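Local structure of lombricine kinase (Urechis caupo, 3JPZ) at residues 9-14 with 25-30; 96-101 with 331-336; 137-142 with 199-204; 287-292 with 352-357. The protein catalyses the reversible transfer of a phosphoryl group between ATP and the guanidino compound lombricine, as a phosphagen kinase of the ATP:guanido phosphotransferase family. All coordinates share one frame; numbering follows the deposited sequence.

Overall arrangement
The four contacts sample different ways in which one phosphagen kinase chain is held together. Contacts 1 and 3 are 34 Å apart between centres within a chain, yet they meet across the dimer: R139 of contact 3 binds backbone carbonyls of A9 and F11 in contact 1 of the second subunit. Contacts 2 and 4 lie toward the two ends of helix 333-355, their centres 31 Å apart. Contact 2 comes near the nucleotide site, the side chain of E333 being about 7 Å from that of I118, a predicted ATP-binding residue. In contact 3 the side chain of R202 is about 11 Å from that of R223, which binds ADP. Contact 1 is remote from these sites.

Contact 1: 9-14 with 25-30; sequences ANFPDY and LNFEMY
F11 sets its ring against F27 with a face and against Y30 with an edge. Its CG is anti to the backbone N (chi1 -175°), and the ring beyond it lies against the first turn of helix 27-33. F27 meets it edge-on: the planes stand at 86°, and F27 CD1 comes to 4.0 Å from F11 CG. The same residue adds a CH-pi contact, its CA lying over a face of the F11 ring, 4.0 Å from the centroid. Toward Y30 the roles change, since F11 now offers its own edge to the tyrosine face in an offset edge-to-face pair, with F11 CD1 3.6 Å from Y30 CG. The rim of F11 also reaches the backbone, where CE1 lies 3.4 Å from L25 O, near the plane of the ring. P12 packs over a face of Y30 through CD, 3.8 Å above the ring plane and displaced toward its rim. Farther along, Y14 OH approaches L25 CD2 at 3.7 Å, while the hydroxyl itself is hydrogen-bonded to S51. The polar end of Y30 is likewise anchored outside the pair, by a hydrogen bond to D45. N26 caps the helix that carries F27 and Y30: its OD1 accepts an almost straight bond from M29 N and a weak one from E28 N. The whole is an aromatic cluster joining a helix exit to an N-capped helix start in the N-terminal region, beside the second subunit, whose R139 binds the carbonyls of A9 and F11.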
loop_
_atom_site.group_PDB
_atom_site.type_symbol
_atom_site.label_atom_id
_atom_site.label_comp_id
_atom_site.label_asym_id
_atom_site.label_seq_id
_atom_site.Cartn_x
_atom_site.Cartn_y
_atom_site.Cartn_z
ATOM N N ALA A 9 -15.502 5.566 -17.642
ATOM C CA ALA A 9 -14.055 5.695 -17.665
ATOM C C ALA A 9 -13.420 4.939 -16.495
ATOM O O ALA A 9 -12.254 4.534 -16.555
ATOM C CB ALA A 9 -13.667 7.171 -17.610
ATOM N N ASN A 10 -14.196 4.741 -15.436
ATOM C CA ASN A 10 -13.648 4.309 -14.160
ATOM C C ASN A 10 -13.969 2.882 -13.759
ATOM O O ASN A 10 -13.445 2.384 -12.768
ATOM C CB ASN A 10 -14.126 5.252 -13.065
ATOM C CG ASN A 10 -13.310 6.528 -13.017
ATOM O OD1 ASN A 10 -12.128 6.507 -12.684
ATOM N ND2 ASN A 10 -13.941 7.647 -13.338
ATOM N N PHE A 11 -14.824 2.221 -14.523
ATOM C CA PHE A 11 -15.290 0.905 -14.142
ATOM C C PHE A 11 -14.121 -0.060 -14.087
ATOM O O PHE A 11 -13.368 -0.176 -15.044
ATOM C CB PHE A 11 -16.345 0.414 -15.132
ATOM C CG PHE A 11 -16.982 -0.888 -14.748
ATOM C CD1 PHE A 11 -17.735 -0.995 -13.592
ATOM C CD2 PHE A 11 -16.842 -2.006 -15.560
ATOM C CE1 PHE A 11 -18.332 -2.201 -13.246
ATOM C CE2 PHE A 11 -17.436 -3.205 -15.220
ATOM C CZ PHE A 11 -18.177 -3.304 -14.065
ATOM N N PRO A 12 -13.947 -0.740 -12.951
ATOM C CA PRO A 12 -12.868 -1.723 -12.855
ATOM C C PRO A 12 -13.002 -2.804 -13.910
ATOM O O PRO A 12 -14.107 -3.089 -14.349
ATOM C CB PRO A 12 -13.065 -2.329 -11.464
ATOM C CG PRO A 12 -13.757 -1.257 -10.684
ATOM C CD PRO A 12 -14.631 -0.537 -11.664
ATOM N N ASP A 13 -11.876 -3.381 -14.303
ATOM C CA ASP A 13 -11.859 -4.548 -15.161
ATOM C C ASP A 13 -11.736 -5.762 -14.261
ATOM O O ASP A 13 -10.668 -6.037 -13.712
ATOM C CB ASP A 13 -10.677 -4.486 -16.133
ATOM C CG ASP A 13 -10.609 -5.694 -17.040
ATOM O OD1 ASP A 13 -11.480 -6.582 -16.909
ATOM O OD2 ASP A 13 -9.694 -5.751 -17.887
ATOM N N TYR A 14 -12.836 -6.479 -14.095
ATOM C CA TYR A 14 -12.866 -7.591 -13.166
ATOM C C TYR A 14 -12.516 -8.904 -13.859
ATOM O O TYR A 14 -12.714 -9.973 -13.302
ATOM C CB TYR A 14 -14.227 -7.677 -12.473
ATOM C CG TYR A 14 -14.363 -6.670 -11.349
ATOM C CD1 TYR A 14 -15.254 -5.612 -11.429
ATOM C CD2 TYR A 14 -13.563 -6.765 -10.217
ATOM C CE1 TYR A 14 -15.364 -4.688 -10.394
ATOM C CE2 TYR A 14 -13.661 -5.842 -9.183
ATOM C CZ TYR A 14 -14.559 -4.808 -9.278
ATOM O OH TYR A 14 -14.643 -3.893 -8.240
ATOM N N LEU A 25 -20.849 -6.266 -8.658
ATOM C CA LEU A 25 -20.716 -4.871 -9.059
ATOM C C LEU A 25 -20.648 -4.772 -10.575
ATOM O O LEU A 25 -19.575 -4.612 -11.146
ATOM C CB LEU A 25 -19.460 -4.241 -8.446
ATOM C CG LEU A 25 -19.281 -2.751 -8.749
ATOM C CD1 LEU A 25 -20.446 -1.934 -8.202
ATOM C CD2 LEU A 25 -17.969 -2.242 -8.194
ATOM N N ASN A 26 -21.801 -4.893 -11.221
ATOM C CA ASN A 26 -21.890 -4.708 -12.659
ATOM C C ASN A 26 -21.907 -3.219 -12.949
ATOM O O ASN A 26 -22.101 -2.417 -12.038
ATOM C CB ASN A 26 -23.140 -5.391 -13.211
ATOM C CG ASN A 26 -24.412 -4.903 -12.554
ATOM O OD1 ASN A 26 -24.540 -3.731 -12.209
ATOM N ND2 ASN A 26 -25.367 -5.804 -12.383
ATOM N N PHE A 27 -21.702 -2.845 -14.208
ATOM C CA PHE A 27 -21.515 -1.441 -14.552
ATOM C C PHE A 27 -22.654 -0.549 -14.082
ATOM O O PHE A 27 -22.465 0.639 -13.813
ATOM C CB PHE A 27 -21.375 -1.249 -16.055
ATOM C CG PHE A 27 -21.328 0.195 -16.450
ATOM C CD1 PHE A 27 -20.217 0.966 -16.142
ATOM C CD2 PHE A 27 -22.409 0.797 -17.072
ATOM C CE1 PHE A 27 -20.174 2.296 -16.468
ATOM C CE2 PHE A 27 -22.371 2.131 -17.407
ATOM C CZ PHE A 27 -21.254 2.882 -17.106
ATOM N N GLU A 28 -23.839 -1.131 -14.013
ATOM C CA GLU A 28 -25.055 -0.387 -13.732
ATOM C C GLU A 28 -25.091 0.029 -12.268
ATOM O O GLU A 28 -25.347 1.188 -11.943
ATOM C CB GLU A 28 -26.266 -1.245 -14.083
ATOM C CG GLU A 28 -26.438 -1.489 -15.586
ATOM C CD GLU A 28 -25.390 -2.427 -16.173
ATOM O OE1 GLU A 28 -24.929 -3.353 -15.467
ATOM O OE2 GLU A 28 -25.031 -2.242 -17.356
ATOM N N MET A 29 -24.835 -0.928 -11.385
ATOM C CA MET A 29 -24.668 -0.633 -9.973
ATOM C C MET A 29 -23.544 0.383 -9.805
ATOM O O MET A 29 -23.697 1.381 -9.102
ATOM C CB MET A 29 -24.335 -1.911 -9.208
ATOM C CG MET A 29 -24.021 -1.691 -7.742
ATOM S SD MET A 29 -23.665 -3.230 -6.891
ATOM C CE MET A 29 -25.125 -4.183 -7.285
ATOM N N TYR A 30 -22.419 0.125 -10.461
ATOM C CA TYR A 30 -21.273 1.021 -10.390
ATOM C C TYR A 30 -21.685 2.438 -10.743
ATOM O O TYR A 30 -21.294 3.389 -10.074
ATOM C CB TYR A 30 -20.161 0.561 -11.330
ATOM C CG TYR A 30 -18.888 1.352 -11.171
ATOM C CD1 TYR A 30 -18.109 1.221 -10.027
ATOM C CD2 TYR A 30 -18.457 2.228 -12.161
ATOM C CE1 TYR A 30 -16.943 1.937 -9.875
ATOM C CE2 TYR A 30 -17.284 2.958 -12.011
ATOM C CZ TYR A 30 -16.535 2.806 -10.871
ATOM O OH TYR A 30 -15.375 3.525 -10.707
#

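Contact 2: 96-101 with 331-336; sequences PDLDAS and KSEREF
D97 and R334 bring their CA atoms to 5.2 Å where the loop 96-101 passes the first turn of helix 333-355, and R334 N gives D97 O a weak hydrogen bond. The side chains reinforce this pairing. R334 NE donates to D97 OD2 at 2.9 Å in a nearly straight salt bridge; the oxygen lies in the guanidinium plane, but NE stands well above that of the carboxylate. Bends at chi2 and chi3 bring NE to this oxygen. OD2 also pairs with K102, and a water joins it to S332 OG and R334 NH2, a concentration of donors that would be expected to stabilise the negative charge. The other oxygen, D97 OD1, accepts from D99 N, closing an Asx turn. E333 OE1 accepts from the loop backbone, from D97 N at 2.7 Å, while E333 CB packs against L98 CD2 at 3.7 Å. S332 OG, 3.4 Å from D97 CB, accepts from E335 N, and S332 N donates to E335 OE1. The arrangement is thus a helix start closed by a capping box and joined, through D97, to a loop that forms an Asx turn, near the predicted ATP site.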
loop_
_atom_site.group_PDB
_atom_site.type_symbol
_atom_site.label_atom_id
_atom_site.label_comp_id
_atom_site.label_asym_id
_atom_site.label_seq_id
_atom_site.Cartn_x
_atom_site.Cartn_y
_atom_site.Cartn_z
ATOM N N PRO A 96 -27.652 -8.121 20.491
ATOM C CA PRO A 96 -26.449 -8.664 21.128
ATOM C C PRO A 96 -26.788 -9.424 22.401
ATOM O O PRO A 96 -27.633 -8.981 23.174
ATOM C CB PRO A 96 -25.629 -7.415 21.468
ATOM C CG PRO A 96 -26.199 -6.323 20.629
ATOM C CD PRO A 96 -27.635 -6.652 20.437
ATOM N N ASP A 97 -26.140 -10.565 22.603
ATOM C CA ASP A 97 -26.305 -11.342 23.821
ATOM C C ASP A 97 -24.942 -11.685 24.424
ATOM O O ASP A 97 -24.283 -12.634 24.008
ATOM C CB ASP A 97 -27.080 -12.622 23.530
ATOM C CG ASP A 97 -27.480 -13.360 24.793
ATOM O OD1 ASP A 97 -27.132 -12.890 25.893
ATOM O OD2 ASP A 97 -28.146 -14.408 24.691
ATOM N N LEU A 98 -24.524 -10.891 25.400
ATOM C CA LEU A 98 -23.269 -11.114 26.101
ATOM C C LEU A 98 -23.514 -11.725 27.476
ATOM O O LEU A 98 -22.765 -11.468 28.418
ATOM C CB LEU A 98 -22.524 -9.784 26.272
ATOM C CG LEU A 98 -22.285 -9.006 24.986
ATOM C CD1 LEU A 98 -21.627 -7.635 25.254
ATOM C CD2 LEU A 98 -21.438 -9.850 24.037
ATOM N N ASP A 99 -24.567 -12.529 27.595
ATOM C CA ASP A 99 -24.969 -13.045 28.897
ATOM C C ASP A 99 -24.397 -14.438 29.129
ATOM O O ASP A 99 -25.010 -15.451 28.776
ATOM C CB ASP A 99 -26.491 -13.051 29.036
ATOM C CG ASP A 99 -26.940 -13.347 30.450
ATOM O OD1 ASP A 99 -26.077 -13.697 31.283
ATOM O OD2 ASP A 99 -28.152 -13.234 30.726
ATOM N N ALA A 100 -23.212 -14.464 29.731
ATOM C CA ALA A 100 -22.502 -15.698 30.028
ATOM C C ALA A 100 -23.324 -16.663 30.871
ATOM O O ALA A 100 -23.256 -17.871 30.664
ATOM C CB ALA A 100 -21.195 -15.380 30.729
ATOM N N SER A 101 -24.092 -16.139 31.822
ATOM C CA SER A 101 -24.913 -16.989 32.687
ATOM C C SER A 101 -25.890 -17.857 31.887
ATOM O O SER A 101 -26.364 -18.882 32.378
ATOM C CB SER A 101 -25.678 -16.143 33.715
ATOM O OG SER A 101 -26.813 -15.510 33.146
ATOM N N LYS A 331 -26.483 -15.656 14.449
ATOM C CA LYS A 331 -26.545 -16.081 15.841
ATOM C C LYS A 331 -25.982 -14.966 16.706
ATOM O O LYS A 331 -25.143 -14.193 16.255
ATOM C CB LYS A 331 -25.734 -17.367 16.042
ATOM C CG LYS A 331 -26.230 -18.524 15.193
ATOM C CD LYS A 331 -25.443 -19.787 15.447
ATOM C CE LYS A 331 -25.894 -20.906 14.507
ATOM N NZ LYS A 331 -27.216 -21.466 14.889
ATOM N N SER A 332 -26.438 -14.881 17.947
ATOM C CA SER A 332 -25.907 -13.883 18.862
ATOM C C SER A 332 -24.541 -14.322 19.389
ATOM O O SER A 332 -24.088 -15.434 19.118
ATOM C CB SER A 332 -26.860 -13.655 20.031
ATOM O OG SER A 332 -26.867 -14.777 20.895
ATOM N N GLU A 333 -23.891 -13.437 20.136
ATOM C CA GLU A 333 -22.569 -13.703 20.699
ATOM C C GLU A 333 -22.636 -14.888 21.649
ATOM O O GLU A 333 -21.798 -15.785 21.610
ATOM C CB GLU A 333 -22.057 -12.479 21.455
ATOM C CG GLU A 333 -21.773 -11.277 20.580
ATOM C CD GLU A 333 -22.980 -10.390 20.384
ATOM O OE1 GLU A 333 -24.074 -10.762 20.851
ATOM O OE2 GLU A 333 -22.833 -9.316 19.761
ATOM N N ARG A 334 -23.657 -14.879 22.500
ATOM C CA ARG A 334 -23.874 -15.954 23.449
ATOM C C ARG A 334 -24.120 -17.257 22.698
ATOM O O ARG A 334 -23.584 -18.290 23.062
ATOM C CB ARG A 334 -25.040 -15.618 24.376
ATOM C CG ARG A 334 -25.282 -16.629 25.484
ATOM C CD ARG A 334 -26.175 -17.764 25.033
ATOM N NE ARG A 334 -27.459 -17.263 24.559
ATOM C CZ ARG A 334 -28.467 -18.022 24.144
ATOM N NH1 ARG A 334 -28.364 -19.343 24.140
ATOM N NH2 ARG A 334 -29.586 -17.449 23.729
ATOM N N GLU A 335 -24.905 -17.199 21.630
ATOM C CA GLU A 335 -25.204 -18.400 20.849
ATOM C C GLU A 335 -23.976 -18.991 20.165
ATOM O O GLU A 335 -23.842 -20.213 20.068
ATOM C CB GLU A 335 -26.286 -18.115 19.806
ATOM C CG GLU A 335 -27.694 -18.060 20.392
ATOM C CD GLU A 335 -28.767 -17.814 19.342
ATOM O OE1 GLU A 335 -28.541 -16.999 18.421
ATOM O OE2 GLU A 335 -29.844 -18.435 19.445
ATOM N N PHE A 336 -23.082 -18.135 19.686
ATOM C CA PHE A 336 -21.887 -18.614 19.010
ATOM C C PHE A 336 -20.966 -19.323 19.980
ATOM O O PHE A 336 -20.358 -20.343 19.638
ATOM C CB PHE A 336 -21.147 -17.468 18.327
ATOM C CG PHE A 336 -21.621 -17.198 16.937
ATOM C CD1 PHE A 336 -22.077 -15.949 16.578
ATOM C CD2 PHE A 336 -21.614 -18.205 15.984
ATOM C CE1 PHE A 336 -22.508 -15.701 15.292
ATOM C CE2 PHE A 336 -22.049 -17.965 14.695
ATOM C CZ PHE A 336 -22.492 -16.706 14.349
HETATM O O HOH W 1 -29.261 -14.779 22.441
#

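Contact 3: 137-142 with 199-204; sequences ERREVE and PDARGI
R139 grips D200 side-on, with NE and NH2 each donating to a different carboxylate oxygen. NH2 reaches D200 OD2 at 2.9 Å and NE reaches D200 OD1 at 3.2 Å, both bonds nearly straight and both oxygens in the guanidinium plane. The R139 chain is extended from CG to NE (chi3 -176°), which carries NE out to the carboxylate, whose plane is turned 30° from the guanidinium. Between D200 and R202, A201 presses CB onto the helix, 3.7 Å from R138 O, and E142 OE1 comes to 3.2 Å from A201 CA. The other pair is of like charge: R138 and R202 lie with guanidinium planes only 9° from parallel. R138 CD sits over the centre of the R202 guanidinium, 3.4 Å above its plane, and R138 NE is 3.3 Å from R202 NH2, two donors that make no bond.

Second-shell partners probably offset the closeness of the two like charges. R138 is paired with D197, and its NH1 also reaches D200 OD1 through a water; R202 binds the carbonyls of N217 and R196, and its NH1 donates to D200 O. E142 OE2 is held by Y160 OH. A type II turn from P199 to R202 sets up the loop, with A201 taking the positive phi (67°) at its third position. R139, besides holding D200, binds the A9 and F11 carbonyls of the second subunit, carrying the contact into the dimer interface. Helix 135-149 thereby packs on the turn leading into strand 203-207, which runs between strands 158-162 and 212-216 of the large antiparallel sheet.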
loop_
_atom_site.group_PDB
_atom_site.type_symbol
_atom_site.label_atom_id
_atom_site.label_comp_id
_atom_site.label_asym_id
_atom_site.label_seq_id
_atom_site.Cartn_x
_atom_site.Cartn_y
_atom_site.Cartn_z
ATOM N N GLU A 137 -8.550 11.696 13.319
ATOM C CA GLU A 137 -9.648 10.818 13.669
ATOM C C GLU A 137 -9.111 9.631 14.450
ATOM O O GLU A 137 -9.674 9.236 15.466
ATOM C CB GLU A 137 -10.344 10.317 12.407
ATOM C CG GLU A 137 -11.381 11.257 11.836
ATOM C CD GLU A 137 -12.106 10.646 10.653
ATOM O OE1 GLU A 137 -11.459 10.421 9.610
ATOM O OE2 GLU A 137 -13.321 10.390 10.765
ATOM N N ARG A 138 -8.006 9.077 13.968
ATOM C CA ARG A 138 -7.448 7.849 14.515
ATOM C C ARG A 138 -6.951 8.075 15.923
ATOM O O ARG A 138 -7.080 7.208 16.787
ATOM C CB ARG A 138 -6.290 7.369 13.638
ATOM C CG ARG A 138 -5.918 5.911 13.835
ATOM C CD ARG A 138 -4.652 5.559 13.068
ATOM N NE ARG A 138 -4.887 5.486 11.628
ATOM C CZ ARG A 138 -4.412 6.345 10.728
ATOM N NH1 ARG A 138 -3.647 7.364 11.091
ATOM N NH2 ARG A 138 -4.699 6.172 9.450
ATOM N N ARG A 139 -6.357 9.242 16.144
ATOM C CA ARG A 139 -5.889 9.617 17.465
ATOM C C ARG A 139 -7.071 9.777 18.402
ATOM O O ARG A 139 -6.944 9.524 19.588
ATOM C CB ARG A 139 -5.093 10.924 17.410
ATOM C CG ARG A 139 -3.678 10.765 16.888
ATOM C CD ARG A 139 -3.198 12.061 16.272
ATOM N NE ARG A 139 -1.880 11.932 15.661
ATOM C CZ ARG A 139 -1.231 12.937 15.087
ATOM N NH1 ARG A 139 -1.782 14.149 15.046
ATOM N NH2 ARG A 139 -0.033 12.728 14.558
ATOM N N GLU A 140 -8.207 10.213 17.862
ATOM C CA GLU A 140 -9.437 10.358 18.636
ATOM C C GLU A 140 -10.011 8.993 19.011
ATOM O O GLU A 140 -10.519 8.818 20.109
ATOM C CB GLU A 140 -10.472 11.177 17.862
ATOM C CG GLU A 140 -11.829 11.304 18.555
ATOM C CD GLU A 140 -11.759 12.068 19.866
ATOM O OE1 GLU A 140 -10.672 12.572 20.203
ATOM O OE2 GLU A 140 -12.793 12.160 20.561
ATOM N N VAL A 141 -9.941 8.026 18.102
ATOM C CA VAL A 141 -10.279 6.654 18.466
ATOM C C VAL A 141 -9.378 6.192 19.611
ATOM O O VAL A 141 -9.860 5.760 20.659
ATOM C CB VAL A 141 -10.112 5.663 17.297
ATOM C CG1 VAL A 141 -10.355 4.261 17.792
ATOM C CG2 VAL A 141 -11.066 5.988 16.170
ATOM N N GLU A 142 -8.067 6.295 19.416
ATOM C CA GLU A 142 -7.119 5.878 20.440
ATOM C C GLU A 142 -7.388 6.587 21.766
ATOM O O GLU A 142 -7.283 5.982 22.826
ATOM C CB GLU A 142 -5.679 6.154 20.013
ATOM C CG GLU A 142 -4.644 5.759 21.074
ATOM C CD GLU A 142 -3.249 6.244 20.742
ATOM O OE1 GLU A 142 -3.115 7.378 20.239
ATOM O OE2 GLU A 142 -2.282 5.494 20.980
ATOM N N PRO A 199 3.096 3.581 13.185
ATOM C CA PRO A 199 2.063 3.078 14.093
ATOM C C PRO A 199 1.436 4.173 14.956
ATOM O O PRO A 199 1.117 3.943 16.123
ATOM C CB PRO A 199 2.854 2.162 15.017
ATOM C CG PRO A 199 4.312 2.687 14.949
ATOM C CD PRO A 199 4.345 3.797 13.927
ATOM N N ASP A 200 1.288 5.362 14.397
ATOM C CA ASP A 200 0.649 6.460 15.102
ATOM C C ASP A 200 -0.761 6.084 15.561
ATOM O O ASP A 200 -1.596 5.660 14.757
ATOM C CB ASP A 200 0.583 7.679 14.193
ATOM C CG ASP A 200 0.130 8.913 14.924
ATOM O OD1 ASP A 200 -0.907 8.850 15.617
ATOM O OD2 ASP A 200 0.823 9.936 14.804
ATOM N N ALA A 201 -1.009 6.229 16.860
ATOM C CA ALA A 201 -2.312 5.933 17.452
ATOM C C ALA A 201 -2.654 4.441 17.401
ATOM O O ALA A 201 -3.822 4.066 17.442
ATOM C CB ALA A 201 -3.402 6.752 16.778
ATOM N N ARG A 202 -1.636 3.595 17.303
ATOM C CA ARG A 202 -1.824 2.152 17.470
ATOM C C ARG A 202 -1.330 1.783 18.846
ATOM O O ARG A 202 -0.371 2.375 19.335
ATOM C CB ARG A 202 -1.028 1.359 16.438
ATOM C CG ARG A 202 -1.739 1.178 15.131
ATOM C CD ARG A 202 -2.007 2.518 14.477
ATOM N NE ARG A 202 -2.617 2.334 13.170
ATOM C CZ ARG A 202 -2.385 3.098 12.110
ATOM N NH1 ARG A 202 -1.549 4.120 12.190
ATOM N NH2 ARG A 202 -2.987 2.826 10.962
ATOM N N GLY A 203 -1.972 0.815 19.481
ATOM C CA GLY A 203 -1.524 0.394 20.791
ATOM C C GLY A 203 -2.101 -0.913 21.272
ATOM O O GLY A 203 -3.042 -1.461 20.701
ATOM N N ILE A 204 -1.504 -1.407 22.347
ATOM C CA ILE A 204 -1.936 -2.626 22.988
ATOM C C ILE A 204 -2.222 -2.323 24.442
ATOM O O ILE A 204 -1.359 -1.828 25.160
ATOM C CB ILE A 204 -0.838 -3.690 22.923
ATOM C CG1 ILE A 204 -0.473 -3.987 21.464
ATOM C CG2 ILE A 204 -1.285 -4.944 23.653
ATOM C CD1 ILE A 204 0.825 -4.756 21.301
HETATM O O HOH W 2 -3.292 8.745 13.671
#

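Contact 4: 287-292 with 352-357; sequences HQLSKH and QALEAG
The imidazole of H292 meets L354 through one ring carbon, CD2, at 4.1 Å from L354 CD2, the two side chains crossing at about a right angle. CG of H292 is anti to the backbone N (chi1 -165°), and ND1 is bonded to K294 N, a partner that would fix the ring's rotation. Most of the other touches fall on the same leucine. Its CD1 lies 3.6 Å from L289 CA and 3.8 Å from L289 CD1, and the L289 and L354 side chains again cross at about a right angle. On the Q288 flank the methylenes do the work: Q288 CB lies 3.5 Å from L354 CB, and the two side chains slide past each other in opposite directions. Beyond them, E355 sends OE1 to Y112.

L354 belongs to the last turn of helix 333-355, which ends in a Schellman motif at G357. One turn earlier, the carboxylate of E351 accepts from Q288 N and L289 N, one oxygen to each, tying the loop to the same helix. L289 also packs on helix 295-301. The chemistry within the pair is apolar and without strong direction, which suggests that the contact rests on fit around L354, with E351 probably supplying the directional bonds that orient the loop.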
loop_
_atom_site.group_PDB
_atom_site.type_symbol
_atom_site.label_atom_id
_atom_site.label_comp_id
_atom_site.label_asym_id
_atom_site.label_seq_id
_atom_site.Cartn_x
_atom_site.Cartn_y
_atom_site.Cartn_z
ATOM N N HIS A 287 -5.742 -36.126 19.489
ATOM C CA HIS A 287 -4.787 -37.086 18.956
ATOM C C HIS A 287 -5.441 -38.014 17.942
ATOM O O HIS A 287 -4.998 -38.121 16.807
ATOM C CB HIS A 287 -4.161 -37.902 20.091
ATOM C CG HIS A 287 -3.301 -37.093 21.012
ATOM N ND1 HIS A 287 -2.191 -36.399 20.577
ATOM C CD2 HIS A 287 -3.378 -36.878 22.347
ATOM C CE1 HIS A 287 -1.628 -35.785 21.603
ATOM N NE2 HIS A 287 -2.326 -36.064 22.688
ATOM N N GLN A 288 -6.518 -38.661 18.352
ATOM C CA GLN A 288 -7.121 -39.727 17.566
ATOM C C GLN A 288 -8.026 -39.184 16.481
ATOM O O GLN A 288 -8.036 -39.683 15.359
ATOM C CB GLN A 288 -7.919 -40.653 18.484
ATOM C CG GLN A 288 -7.055 -41.381 19.485
ATOM C CD GLN A 288 -5.836 -41.982 18.828
ATOM O OE1 GLN A 288 -5.952 -42.807 17.921
ATOM N NE2 GLN A 288 -4.652 -41.558 19.266
ATOM N N LEU A 289 -8.775 -38.144 16.814
ATOM C CA LEU A 289 -9.859 -37.688 15.948
ATOM C C LEU A 289 -9.306 -37.028 14.690
ATOM O O LEU A 289 -9.909 -37.096 13.620
ATOM C CB LEU A 289 -10.771 -36.723 16.704
ATOM C CG LEU A 289 -12.041 -36.325 15.956
ATOM C CD1 LEU A 289 -12.855 -37.567 15.609
ATOM C CD2 LEU A 289 -12.863 -35.345 16.769
ATOM N N SER A 290 -8.146 -36.399 14.830
ATOM C CA SER A 290 -7.499 -35.730 13.715
ATOM C C SER A 290 -6.936 -36.733 12.711
ATOM O O SER A 290 -6.611 -36.374 11.581
ATOM C CB SER A 290 -6.371 -34.845 14.220
ATOM O OG SER A 290 -5.450 -35.594 14.987
ATOM N N LYS A 291 -6.803 -37.984 13.135
ATOM C CA LYS A 291 -6.384 -39.045 12.230
ATOM C C LYS A 291 -7.603 -39.731 11.628
ATOM O O LYS A 291 -7.477 -40.579 10.744
ATOM C CB LYS A 291 -5.529 -40.077 12.963
ATOM C CG LYS A 291 -4.416 -39.489 13.807
ATOM C CD LYS A 291 -3.597 -40.588 14.488
ATOM C CE LYS A 291 -2.846 -40.075 15.718
ATOM N NZ LYS A 291 -2.203 -38.743 15.509
ATOM N N HIS A 292 -8.786 -39.363 12.113
ATOM C CA HIS A 292 -10.019 -39.969 11.629
ATOM C C HIS A 292 -10.363 -39.439 10.237
ATOM O O HIS A 292 -10.312 -38.230 9.999
ATOM C CB HIS A 292 -11.175 -39.700 12.593
ATOM C CG HIS A 292 -12.373 -40.569 12.351
ATOM N ND1 HIS A 292 -13.336 -40.264 11.414
ATOM C CD2 HIS A 292 -12.758 -41.739 12.918
ATOM C CE1 HIS A 292 -14.267 -41.205 11.417
ATOM N NE2 HIS A 292 -13.938 -42.112 12.319
ATOM N N GLN A 352 -12.569 -39.293 22.972
ATOM C CA GLN A 352 -12.560 -40.261 24.064
ATOM C C GLN A 352 -13.016 -41.619 23.562
ATOM O O GLN A 352 -12.434 -42.645 23.916
ATOM C CB GLN A 352 -13.436 -39.776 25.223
ATOM C CG GLN A 352 -12.897 -38.509 25.855
ATOM C CD GLN A 352 -13.860 -37.838 26.820
ATOM O OE1 GLN A 352 -15.080 -37.817 26.619
ATOM N NE2 GLN A 352 -13.306 -37.260 27.868
ATOM N N ALA A 353 -14.052 -41.614 22.729
ATOM C CA ALA A 353 -14.539 -42.828 22.095
ATOM C C ALA A 353 -13.414 -43.575 21.390
ATOM O O ALA A 353 -13.287 -44.787 21.537
ATOM C CB ALA A 353 -15.638 -42.498 21.108
ATOM N N LEU A 354 -12.611 -42.843 20.620
ATOM C CA LEU A 354 -11.503 -43.421 19.867
ATOM C C LEU A 354 -10.371 -43.858 20.789
ATOM O O LEU A 354 -9.687 -44.839 20.516
ATOM C CB LEU A 354 -10.962 -42.406 18.857
ATOM C CG LEU A 354 -11.932 -41.965 17.761
ATOM C CD1 LEU A 354 -11.399 -40.745 17.028
ATOM C CD2 LEU A 354 -12.188 -43.112 16.790
ATOM N N GLU A 355 -10.167 -43.107 21.866
ATOM C CA GLU A 355 -9.169 -43.457 22.869
ATOM C C GLU A 355 -9.508 -44.812 23.472
ATOM O O GLU A 355 -8.618 -45.569 23.861
ATOM C CB GLU A 355 -9.122 -42.403 23.979
ATOM C CG GLU A 355 -8.459 -41.102 23.584
ATOM C CD GLU A 355 -8.590 -40.033 24.665
ATOM O OE1 GLU A 355 -9.428 -40.200 25.568
ATOM O OE2 GLU A 355 -7.849 -39.033 24.624
ATOM N N ALA A 356 -10.802 -45.111 23.545
ATOM C CA ALA A 356 -11.270 -46.372 24.104
ATOM C C ALA A 356 -11.321 -47.465 23.041
ATOM O O ALA A 356 -11.659 -48.606 23.337
ATOM C CB ALA A 356 -12.635 -46.190 24.734
ATOM N N GLY A 357 -10.991 -47.106 21.805
ATOM C CA GLY A 357 -10.974 -48.055 20.706
ATOM C C GLY A 357 -12.350 -48.309 20.121
ATOM O O GLY A 357 -12.610 -49.381 19.579
#